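Local coordinates for protein peptide ABC transporter permease (Staphylococcus hominis, PDB 6EXS) that probably carries peptides across the membrane as a POT-family transporter of the major facilitator superfamily, and binds a thioalcohol-conjugated peptide related to body-odour precursors, at residues Ile132-Gly137 with Phe151-Tyr155; Gln8-His14 with Tyr140-Arg146. All blocks are in the same frame, centred on the assembly; numbering follows the deposited sequence.

Contact 1 (Ile132-Gly137 with Phe151-Tyr155); sequences ISNIVG and FVIFY. With OLC ((2R)-2,3-dihydroxypropyl (9Z)-octadec-9-enoate), chain L.
Val136 spreads its two methyls over two aromatic rings of the facing helix: CG1 lies over one face of Phe151, 4.0 Å from the ring centroid, and CG2 over one face of Phe154, 3.9 Å from that centroid. With CG1 anti to the backbone N (chi1 168°), the branched side chain can serve both rings at once, each through a CH-pi contact offset toward the rim. Ile132, one helical turn earlier, adds its CG1 at 3.9 Å from Phe154 CZ. Phe151 reaches on to the backbone, where its CE1 edge lies near Ser133 O at 3.4 Å and its CZ near Gly137 N at 3.5 Å; with no side chain, Gly137 lets the ring come this close. Tyr155, about 7 Å from the bound peptide conjugate, brings its OH 2.9 Å from Ser133 OG. Helices 110-137 and 147-174 run roughly antiparallel here, their local axes 11.0 Å apart and at 145°. Leu21 and Glu25 of helix 16-44 touch the same cluster. Methyls against ring faces imply an interface held chiefly by nonpolar packing, with the Ser133 and Tyr155 hydroxyls keeping each other's company at one side.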
loop_
_atom_site.group_PDB
_atom_site.type_symbol
_atom_site.label_atom_id
_atom_site.label_comp_id
_atom_site.label_asym_id
_atom_site.label_seq_id
_atom_site.Cartn_x
_atom_site.Cartn_y
_atom_site.Cartn_z
ATOM N N ILE A 132 2.173 -13.879 3.795
ATOM C CA ILE A 132 3.584 -13.850 4.234
ATOM C C ILE A 132 3.659 -13.283 5.673
ATOM O O ILE A 132 4.431 -13.796 6.490
ATOM C CB ILE A 132 4.539 -13.111 3.225
ATOM C CG1 ILE A 132 6.027 -13.237 3.650
ATOM C CG2 ILE A 132 4.134 -11.656 2.987
ATOM C CD1 ILE A 132 7.064 -13.296 2.522
ATOM N N SER A 133 2.809 -12.263 5.974
ATOM C CA SER A 133 2.713 -11.569 7.259
ATOM C C SER A 133 2.249 -12.526 8.336
ATOM O O SER A 133 2.795 -12.539 9.441
ATOM C CB SER A 133 1.745 -10.394 7.150
ATOM O OG SER A 133 2.392 -9.175 7.464
ATOM N N ASN A 134 1.246 -13.341 7.992
ATOM C CA ASN A 134 0.653 -14.357 8.831
ATOM C C ASN A 134 1.702 -15.407 9.234
ATOM O O ASN A 134 1.811 -15.726 10.425
ATOM C CB ASN A 134 -0.516 -14.989 8.091
ATOM C CG ASN A 134 -1.408 -15.802 8.971
ATOM O OD1 ASN A 134 -1.054 -16.900 9.400
ATOM N ND2 ASN A 134 -2.581 -15.272 9.267
ATOM N N ILE A 135 2.484 -15.921 8.247
ATOM C CA ILE A 135 3.553 -16.917 8.458
ATOM C C ILE A 135 4.571 -16.405 9.480
ATOM O O ILE A 135 4.883 -17.127 10.422
ATOM C CB ILE A 135 4.203 -17.397 7.122
ATOM C CG1 ILE A 135 3.183 -18.200 6.274
ATOM C CG2 ILE A 135 5.469 -18.232 7.378
ATOM C CD1 ILE A 135 3.496 -18.263 4.758
ATOM N N VAL A 136 5.022 -15.140 9.319
ATOM C CA VAL A 136 5.968 -14.427 10.200
ATOM C C VAL A 136 5.520 -14.503 11.678
ATOM O O VAL A 136 6.300 -14.937 12.527
ATOM C CB VAL A 136 6.204 -12.967 9.725
ATOM C CG1 VAL A 136 6.939 -12.147 10.776
ATOM C CG2 VAL A 136 6.952 -12.930 8.397
ATOM N N GLY A 137 4.270 -14.123 11.953
ATOM C CA GLY A 137 3.705 -14.171 13.299
ATOM C C GLY A 137 3.516 -15.571 13.858
ATOM O O GLY A 137 3.617 -15.763 15.071
ATOM N N PHE A 151 8.367 -8.317 13.677
ATOM C CA PHE A 151 7.655 -7.587 12.630
ATOM C C PHE A 151 8.380 -6.288 12.293
ATOM O O PHE A 151 8.515 -5.973 11.119
ATOM C CB PHE A 151 6.191 -7.348 13.012
ATOM C CG PHE A 151 5.285 -8.534 12.757
ATOM C CD1 PHE A 151 4.834 -8.825 11.472
ATOM C CD2 PHE A 151 4.835 -9.321 13.807
ATOM C CE1 PHE A 151 3.973 -9.904 11.243
ATOM C CE2 PHE A 151 3.965 -10.393 13.577
ATOM C CZ PHE A 151 3.542 -10.677 12.298
ATOM N N VAL A 152 8.920 -5.574 13.300
ATOM C CA VAL A 152 9.711 -4.358 13.065
ATOM C C VAL A 152 10.855 -4.691 12.077
ATOM O O VAL A 152 11.030 -3.966 11.093
ATOM C CB VAL A 152 10.220 -3.727 14.388
ATOM C CG1 VAL A 152 11.340 -2.712 14.138
ATOM C CG2 VAL A 152 9.073 -3.089 15.164
ATOM N N ILE A 153 11.568 -5.830 12.300
ATOM C CA ILE A 153 12.630 -6.329 11.404
ATOM C C ILE A 153 12.012 -6.682 10.032
ATOM O O ILE A 153 12.517 -6.218 9.019
ATOM C CB ILE A 153 13.417 -7.521 12.032
ATOM C CG1 ILE A 153 14.199 -7.065 13.277
ATOM C CG2 ILE A 153 14.334 -8.231 11.010
ATOM C CD1 ILE A 153 14.467 -8.163 14.281
ATOM N N PHE A 154 10.914 -7.466 10.004
ATOM C CA PHE A 154 10.268 -7.859 8.745
ATOM C C PHE A 154 9.899 -6.659 7.856
ATOM O O PHE A 154 10.115 -6.704 6.644
ATOM C CB PHE A 154 9.043 -8.766 8.994
ATOM C CG PHE A 154 8.254 -9.140 7.758
ATOM C CD1 PHE A 154 8.735 -10.091 6.868
ATOM C CD2 PHE A 154 7.031 -8.545 7.488
ATOM C CE1 PHE A 154 8.002 -10.437 5.732
ATOM C CE2 PHE A 154 6.304 -8.885 6.345
ATOM C CZ PHE A 154 6.788 -9.837 5.484
ATOM N N TYR A 155 9.367 -5.583 8.460
ATOM C CA TYR A 155 8.958 -4.413 7.697
ATOM C C TYR A 155 10.140 -3.524 7.269
ATOM O O TYR A 155 9.936 -2.640 6.433
ATOM C CB TYR A 155 7.858 -3.635 8.423
ATOM C CG TYR A 155 6.586 -4.443 8.540
ATOM C CD1 TYR A 155 5.861 -4.809 7.408
ATOM C CD2 TYR A 155 6.100 -4.837 9.780
ATOM C CE1 TYR A 155 4.699 -5.579 7.510
ATOM C CE2 TYR A 155 4.945 -5.608 9.896
ATOM C CZ TYR A 155 4.247 -5.980 8.758
ATOM O OH TYR A 155 3.098 -6.728 8.886
HETATM C C24 OLC L . 18.674 -6.569 14.015
HETATM C C5 OLC L . 21.080 -6.150 6.021
HETATM C C4 OLC L . 20.564 -6.477 7.408
HETATM C C3 OLC L . 19.204 -7.154 7.400
HETATM C C2 OLC L . 18.730 -7.613 8.777
HETATM C C21 OLC L . 18.818 -5.449 11.774
HETATM C C1 OLC L . 18.300 -6.500 9.688
HETATM C C22 OLC L . 17.920 -5.856 12.917
HETATM O O19 OLC L . 17.515 -5.638 9.391
HETATM O O25 OLC L . 17.846 -6.774 15.150
HETATM O O23 OLC L . 17.295 -4.681 13.442
HETATM O O20 OLC L . 18.904 -6.588 10.883
#

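Contact 2 (Gln8-His14 with Tyr140-Arg146); sequences QKGFFGH and YPENDTR. With OLC ((2R)-2,3-dihydroxypropyl (9Z)-octadec-9-enoate), chain L.
The edge of the Arg146 guanidinium meets two carbonyls of segment 8-14, Gln8 O and Gly13 O, while Tyr140 CE2 lies over one face, toward the rim. Arg146 NH1 donates to Gln8 O at 2.8 Å, almost straight (164°) and in the guanidinium plane, and Arg146 NH1 also donates to Gly13 O at 2.8 Å, tilted from the carbonyl plane. On another edge Asp144 is gripped in a side-on salt bridge, Arg146 NE to Asp144 OD1 and Arg146 NH2 to Asp144 OD2 (2.9 Å), both oxygens met on their syn sides. OD1 also accepts from Arg146 N, a bond that caps the turn into helix 147-174. These several bonds should fix the guanidinium's rotation. Asp144 probably offsets the positive charge, with Lys9 NZ only 4.3 Å from Arg146 NH1. His14 and Tyr140 meet rim to rim, planes at 77°, with His14 ND1 and Tyr140 OH hydrogen-bonded at 2.7 Å; Arg146 O lies at another part of the imidazole edge. Gln8 OE1 comes 2.8 Å from Arg146 NH2, and Gln8 NE2 bonds to Leu139 O. Segment 8-14 contains most of the hairpin 10-15, with a type I' turn from Phe11 to His14 and a G1 bulge, where a CB on Gly10 would jam against the preceding carbonyl O; an arginine joins it to a capped interhelical loop.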
loop_
_atom_site.group_PDB
_atom_site.type_symbol
_atom_site.label_atom_id
_atom_site.label_comp_id
_atom_site.label_asym_id
_atom_site.label_seq_id
_atom_site.Cartn_x
_atom_site.Cartn_y
_atom_site.Cartn_z
ATOM N N GLN A 8 14.004 -21.856 16.567
ATOM C CA GLN A 8 13.521 -20.709 17.342
ATOM C C GLN A 8 14.507 -19.541 17.414
ATOM O O GLN A 8 14.161 -18.486 17.948
ATOM C CB GLN A 8 13.056 -21.150 18.740
ATOM C CG GLN A 8 11.619 -21.704 18.749
ATOM C CD GLN A 8 10.583 -20.725 18.221
ATOM O OE1 GLN A 8 10.431 -19.598 18.719
ATOM N NE2 GLN A 8 9.875 -21.126 17.171
ATOM N N LYS A 9 15.712 -19.720 16.854
ATOM C CA LYS A 9 16.746 -18.691 16.748
ATOM C C LYS A 9 17.353 -18.781 15.322
ATOM O O LYS A 9 16.840 -19.539 14.489
ATOM C CB LYS A 9 17.813 -18.872 17.855
ATOM C CG LYS A 9 17.326 -18.583 19.284
ATOM C CD LYS A 9 17.266 -17.090 19.635
ATOM C CE LYS A 9 16.975 -16.861 21.100
ATOM N NZ LYS A 9 17.262 -15.460 21.512
ATOM N N GLY A 10 18.393 -18.003 15.032
ATOM C CA GLY A 10 19.037 -18.079 13.726
ATOM C C GLY A 10 19.094 -16.820 12.886
ATOM O O GLY A 10 19.888 -16.771 11.942
ATOM N N PHE A 11 18.245 -15.811 13.190
ATOM C CA PHE A 11 18.238 -14.527 12.493
ATOM C C PHE A 11 18.077 -13.393 13.492
ATOM O O PHE A 11 16.952 -13.019 13.825
ATOM C CB PHE A 11 17.170 -14.476 11.388
ATOM C CG PHE A 11 17.293 -13.278 10.469
ATOM C CD1 PHE A 11 18.342 -13.179 9.562
ATOM C CD2 PHE A 11 16.336 -12.270 10.482
ATOM C CE1 PHE A 11 18.442 -12.081 8.699
ATOM C CE2 PHE A 11 16.433 -11.173 9.616
ATOM C CZ PHE A 11 17.486 -11.087 8.733
ATOM N N PHE A 12 19.216 -12.861 13.989
ATOM C CA PHE A 12 19.308 -11.772 14.981
ATOM C C PHE A 12 18.468 -12.022 16.255
ATOM O O PHE A 12 17.757 -11.116 16.711
ATOM C CB PHE A 12 18.970 -10.404 14.348
ATOM C CG PHE A 12 19.895 -9.970 13.243
ATOM C CD1 PHE A 12 21.073 -9.293 13.528
ATOM C CD2 PHE A 12 19.578 -10.218 11.915
ATOM C CE1 PHE A 12 21.928 -8.895 12.506
ATOM C CE2 PHE A 12 20.438 -9.821 10.893
ATOM C CZ PHE A 12 21.600 -9.149 11.194
ATOM N N GLY A 13 18.550 -13.245 16.791
ATOM C CA GLY A 13 17.805 -13.666 17.975
ATOM C C GLY A 13 16.347 -14.037 17.732
ATOM O O GLY A 13 15.598 -14.231 18.691
ATOM N N HIS A 14 15.931 -14.140 16.450
ATOM C CA HIS A 14 14.572 -14.489 16.005
ATOM C C HIS A 14 14.566 -15.828 15.225
ATOM O O HIS A 14 15.629 -16.212 14.737
ATOM C CB HIS A 14 13.990 -13.349 15.134
ATOM C CG HIS A 14 13.739 -12.097 15.911
ATOM N ND1 HIS A 14 12.514 -11.846 16.490
ATOM C CD2 HIS A 14 14.605 -11.121 16.275
ATOM C CE1 HIS A 14 12.651 -10.701 17.137
ATOM N NE2 HIS A 14 13.897 -10.233 17.049
ATOM N N TYR A 140 6.397 -17.600 15.963
ATOM C CA TYR A 140 6.547 -17.338 17.399
ATOM C C TYR A 140 5.508 -18.083 18.248
ATOM O O TYR A 140 4.312 -17.944 17.984
ATOM C CB TYR A 140 6.446 -15.825 17.700
ATOM C CG TYR A 140 7.496 -14.987 17.006
ATOM C CD1 TYR A 140 7.284 -14.495 15.717
ATOM C CD2 TYR A 140 8.708 -14.695 17.630
ATOM C CE1 TYR A 140 8.266 -13.767 15.053
ATOM C CE2 TYR A 140 9.686 -13.942 16.986
ATOM C CZ TYR A 140 9.463 -13.487 15.693
ATOM O OH TYR A 140 10.409 -12.746 15.044
ATOM N N PRO A 141 5.922 -18.783 19.329
ATOM C CA PRO A 141 4.935 -19.438 20.212
ATOM C C PRO A 141 3.950 -18.443 20.846
ATOM O O PRO A 141 4.198 -17.239 20.807
ATOM C CB PRO A 141 5.809 -20.125 21.267
ATOM C CG PRO A 141 7.147 -20.253 20.635
ATOM C CD PRO A 141 7.297 -19.037 19.790
ATOM N N GLU A 142 2.825 -18.950 21.405
ATOM C CA GLU A 142 1.734 -18.155 21.989
ATOM C C GLU A 142 2.193 -16.983 22.898
ATOM O O GLU A 142 1.843 -15.835 22.611
ATOM C CB GLU A 142 0.685 -19.038 22.713
ATOM C CG GLU A 142 1.234 -20.096 23.667
ATOM C CD GLU A 142 0.248 -20.798 24.593
ATOM O OE1 GLU A 142 0.684 -21.280 25.664
ATOM O OE2 GLU A 142 -0.954 -20.879 24.249
ATOM N N ASN A 143 2.981 -17.255 23.955
ATOM C CA ASN A 143 3.396 -16.218 24.908
ATOM C C ASN A 143 4.729 -15.499 24.572
ATOM O O ASN A 143 5.218 -14.732 25.410
ATOM C CB ASN A 143 3.428 -16.793 26.339
ATOM C CG ASN A 143 2.060 -17.119 26.899
ATOM O OD1 ASN A 143 1.631 -18.273 26.926
ATOM N ND2 ASN A 143 1.345 -16.110 27.375
ATOM N N ASP A 144 5.286 -15.700 23.353
ATOM C CA ASP A 144 6.559 -15.100 22.935
ATOM C C ASP A 144 6.486 -13.573 22.754
ATOM O O ASP A 144 5.723 -13.073 21.927
ATOM C CB ASP A 144 7.130 -15.790 21.681
ATOM C CG ASP A 144 8.646 -15.756 21.561
ATOM O OD1 ASP A 144 9.239 -14.707 21.851
ATOM O OD2 ASP A 144 9.230 -16.761 21.123
ATOM N N THR A 145 7.313 -12.855 23.545
ATOM C CA THR A 145 7.442 -11.392 23.602
ATOM C C THR A 145 8.182 -10.805 22.406
ATOM O O THR A 145 8.016 -9.619 22.117
ATOM C CB THR A 145 8.161 -10.970 24.901
ATOM O OG1 THR A 145 9.417 -11.651 24.995
ATOM C CG2 THR A 145 7.325 -11.205 26.152
ATOM N N ARG A 146 9.025 -11.613 21.735
ATOM C CA ARG A 146 9.836 -11.196 20.573
ATOM C C ARG A 146 9.029 -10.811 19.320
ATOM O O ARG A 146 9.569 -10.099 18.467
ATOM C CB ARG A 146 10.844 -12.296 20.175
ATOM C CG ARG A 146 11.820 -12.750 21.253
ATOM C CD ARG A 146 12.688 -13.864 20.706
ATOM N NE ARG A 146 11.921 -15.074 20.412
ATOM C CZ ARG A 146 12.399 -16.130 19.763
ATOM N NH1 ARG A 146 13.643 -16.124 19.302
ATOM N NH2 ARG A 146 11.637 -17.203 19.573
HETATM C C24 OLC L . 18.674 -6.569 14.015
HETATM C C5 OLC L . 21.080 -6.150 6.021
HETATM C C4 OLC L . 20.564 -6.477 7.408
HETATM C C3 OLC L . 19.204 -7.154 7.400
HETATM C C2 OLC L . 18.730 -7.613 8.777
HETATM C C21 OLC L . 18.818 -5.449 11.774
HETATM C C1 OLC L . 18.300 -6.500 9.688
HETATM C C22 OLC L . 17.920 -5.856 12.917
HETATM O O19 OLC L . 17.515 -5.638 9.391
HETATM O O25 OLC L . 17.846 -6.774 15.150
HETATM O O23 OLC L . 17.295 -4.681 13.442
HETATM O O20 OLC L . 18.904 -6.588 10.883
#

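Contacts 1 and 2 lie 12 Å apart, centre to centre, on the same side of the chain's centre. Their segments alternate along the chain: 8-14 comes first, then 132-137, 140-146 and 151-155. Contact 1 joins the end of helix 110-137 to the early part of helix 147-174, and the loop between these helices supplies one half of contact 2. The N-terminal hairpin 10-15 supplies the other half, just ahead of helix 16-44. Ile153, on the helix of contact 1, packs its CD1 3.5 Å from His14 NE2 of contact 2, and both contacts touch the same OLC molecule. Hairpin docking ties the chain's start to the helix-loop-helix unit that contact 1 packs together in this membrane transporter.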